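Local coordinates for D-glycero-D-manno-heptose 1-phosphate kinase (Bacteroides thetaiotaomicron, PDB 3K85) that phosphorylates D-glycero-D-manno-heptose 1-phosphate as an ATP-dependent sugar kinase of the GHMP family, at the interface of chains A and B. Numbering follows the deposited sequence. Chains: chain A/B, D-glycero-D-manno-heptose 1-phosphate kinase.

The interface of chains A and B. Residues chain A 138, 181-184; chain B 185-186, 247.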
ATOM      1  N   TYR A 138       6.380  13.869   1.941  1.00 28.29           N
ATOM      2  CA  TYR A 138       7.381  13.859   2.997  1.00 27.61           C
ATOM      3  C   TYR A 138       7.761  15.242   3.502  1.00 26.08           C
ATOM      4  O   TYR A 138       7.770  15.470   4.700  1.00 28.06           O
ATOM      5  CB  TYR A 138       8.623  13.075   2.555  1.00 25.51           C
ATOM      6  CG  TYR A 138       8.456  11.580   2.744  1.00 22.84           C
ATOM      7  CD1 TYR A 138       8.555  11.007   4.011  1.00 21.10           C
ATOM      8  CD2 TYR A 138       8.160  10.745   1.660  1.00 21.52           C
ATOM      9  CE1 TYR A 138       8.365   9.620   4.202  1.00 21.98           C
ATOM     10  CE2 TYR A 138       7.970   9.359   1.833  1.00 21.64           C
ATOM     11  CZ  TYR A 138       8.077   8.804   3.103  1.00 23.31           C
ATOM     12  OH  TYR A 138       7.936   7.441   3.268  1.00 23.16           O
ATOM     13  N   ILE A 181       9.449   6.387   7.562  1.00 33.48           N
ATOM     14  CA  ILE A 181       9.059   5.663   6.364  1.00 29.85           C
ATOM     15  C   ILE A 181       7.562   5.431   6.392  1.00 27.17           C
ATOM     16  O   ILE A 181       7.024   4.900   7.359  1.00 25.86           O
ATOM     17  CB  ILE A 181       9.746   4.277   6.266  1.00 30.56           C
ATOM     18  CG1 ILE A 181      11.254   4.416   6.491  1.00 33.38           C
ATOM     19  CG2 ILE A 181       9.475   3.662   4.905  1.00 27.60           C
ATOM     20  CD1 ILE A 181      11.909   5.480   5.627  1.00 37.39           C
ATOM     21  N   VAL A 182       6.883   5.842   5.334  1.00 26.16           N
ATOM     22  CA  VAL A 182       5.444   5.631   5.250  1.00 26.29           C
ATOM     23  C   VAL A 182       5.152   4.538   4.221  1.00 25.05           C
ATOM     24  O   VAL A 182       5.470   4.685   3.041  1.00 26.04           O
ATOM     25  CB  VAL A 182       4.710   6.923   4.836  1.00 24.85           C
ATOM     26  CG1 VAL A 182       3.213   6.669   4.741  1.00 23.50           C
ATOM     27  CG2 VAL A 182       5.004   8.019   5.837  1.00 26.67           C
ATOM     28  N   ASN A 183       4.595   3.425   4.683  1.00 24.31           N
ATOM     29  CA  ASN A 183       4.230   2.329   3.794  1.00 23.82           C
ATOM     30  C   ASN A 183       2.748   2.528   3.471  1.00 23.48           C
ATOM     31  O   ASN A 183       1.881   2.131   4.250  1.00 23.75           O
ATOM     32  CB  ASN A 183       4.443   0.981   4.494  1.00 20.07           C
ATOM     33  CG  ASN A 183       5.902   0.712   4.803  1.00 19.81           C
ATOM     34  OD1 ASN A 183       6.662   0.293   3.937  1.00 16.90           O
ATOM     35  ND2 ASN A 183       6.305   0.972   6.045  1.00 20.04           N
ATOM     36  N   PRO A 184       2.440   3.174   2.333  1.00 24.59           N
ATOM     37  CA  PRO A 184       1.041   3.411   1.940  1.00 23.11           C
ATOM     38  C   PRO A 184       0.412   2.076   1.591  1.00 23.67           C
ATOM     39  O   PRO A 184       0.785   1.469   0.593  1.00 23.29           O
ATOM     40  CB  PRO A 184       1.164   4.305   0.701  1.00 22.18           C
ATOM     41  CG  PRO A 184       2.552   4.903   0.807  1.00 25.66           C
ATOM     42  CD  PRO A 184       3.366   3.756   1.346  1.00 24.06           C
TER
ATOM     43  N   LEU B 185       1.417  -2.204  -1.528  1.00 25.45           N
ATOM     44  CA  LEU B 185       1.827  -0.812  -1.541  1.00 26.95           C
ATOM     45  C   LEU B 185       1.082   0.034  -2.568  1.00 27.53           C
ATOM     46  O   LEU B 185       0.862  -0.394  -3.702  1.00 28.46           O
ATOM     47  CB  LEU B 185       3.331  -0.700  -1.825  1.00 24.47           C
ATOM     48  CG  LEU B 185       4.306  -1.429  -0.906  1.00 24.37           C
ATOM     49  CD1 LEU B 185       5.741  -1.112  -1.331  1.00 19.69           C
ATOM     50  CD2 LEU B 185       4.072  -0.996   0.526  1.00 25.18           C
ATOM     51  N   LYS B 186       0.678   1.231  -2.157  1.00 29.22           N
ATOM     52  CA  LYS B 186       0.040   2.157  -3.076  1.00 31.60           C
ATOM     53  C   LYS B 186       1.224   2.927  -3.619  1.00 32.19           C
ATOM     54  O   LYS B 186       2.134   3.279  -2.871  1.00 33.19           O
ATOM     55  CB  LYS B 186      -0.875   3.142  -2.362  1.00 32.46           C
ATOM     56  CG  LYS B 186      -2.178   2.575  -1.854  1.00 34.52           C
ATOM     57  CD  LYS B 186      -3.187   3.700  -1.640  1.00 34.35           C
ATOM     58  CE  LYS B 186      -2.594   4.817  -0.788  1.00 32.34           C
ATOM     59  NZ  LYS B 186      -3.599   5.859  -0.505  1.00 32.60           N
ATOM     60  N   LEU B 247       9.609   4.277  -2.546  1.00 28.00           N
ATOM     61  CA  LEU B 247       8.491   4.939  -1.877  1.00 28.91           C
ATOM     62  C   LEU B 247       8.717   6.443  -1.892  1.00 30.16           C
ATOM     63  O   LEU B 247       7.768   7.229  -1.899  1.00 31.07           O
ATOM     64  CB  LEU B 247       8.359   4.468  -0.427  1.00 26.72           C
ATOM     65  CG  LEU B 247       7.591   3.164  -0.220  1.00 27.83           C
ATOM     66  CD1 LEU B 247       7.485   2.879   1.265  1.00 28.38           C
ATOM     67  CD2 LEU B 247       6.197   3.280  -0.838  1.00 25.42           C
TER
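B:Leu247 meets the A:Val182 to A:Pro184 stretch of chain A with both of its methyl groups. B:Leu247 CD2 points at the ring carbon CD of A:Pro184, 3.6 Å away. B:Leu247 CD1 lies against the backbone instead, 3.2 Å from A:Val182 O. B:Leu247 CD1 also comes within 3.8 Å of A:Asn183 OD1, the side-chain amide oxygen, and there the two side chains run roughly perpendicular. CG of B:Leu247 is anti to its own carbonyl carbon (chi1 -83°), which leaves the forked end turned toward chain A. With B:Leu247 cut back to an alanine, the CD side of the A:Pro184 ring would probably lose its methyl neighbour and a gap would open beside A:Val182 O.

The other end of A:Pro184 carries the polar link. B:Lys186 N donates a hydrogen bond of 2.8 Å to A:Pro184 O. The bond is fairly straight, 161° at the hydrogen, but the donor is tilted 32° from the carbonyl plane. This bond uses the backbone of both chains and needs no particular side chain. Alongside it, the B:Lys186 CB packs 3.9 Å from CB of A:Pro184. B:Leu185 adds its CA next to the same proline carbonyl.

Behind this layer, A:Tyr138 is likely to steady the strand. The phenol OH of A:Tyr138 accepts a bond of 2.8 Å from A:Val182 N, tying helix 137-151 to strand 179-185.

The site lies where the end of strand 179-185 in chain A meets the corresponding strand end in chain B and the C-terminal end of helix 228-247. The interface is two-fold symmetric, so the contact recurs with the chains exchanged. This pairing may not be the biological dimer.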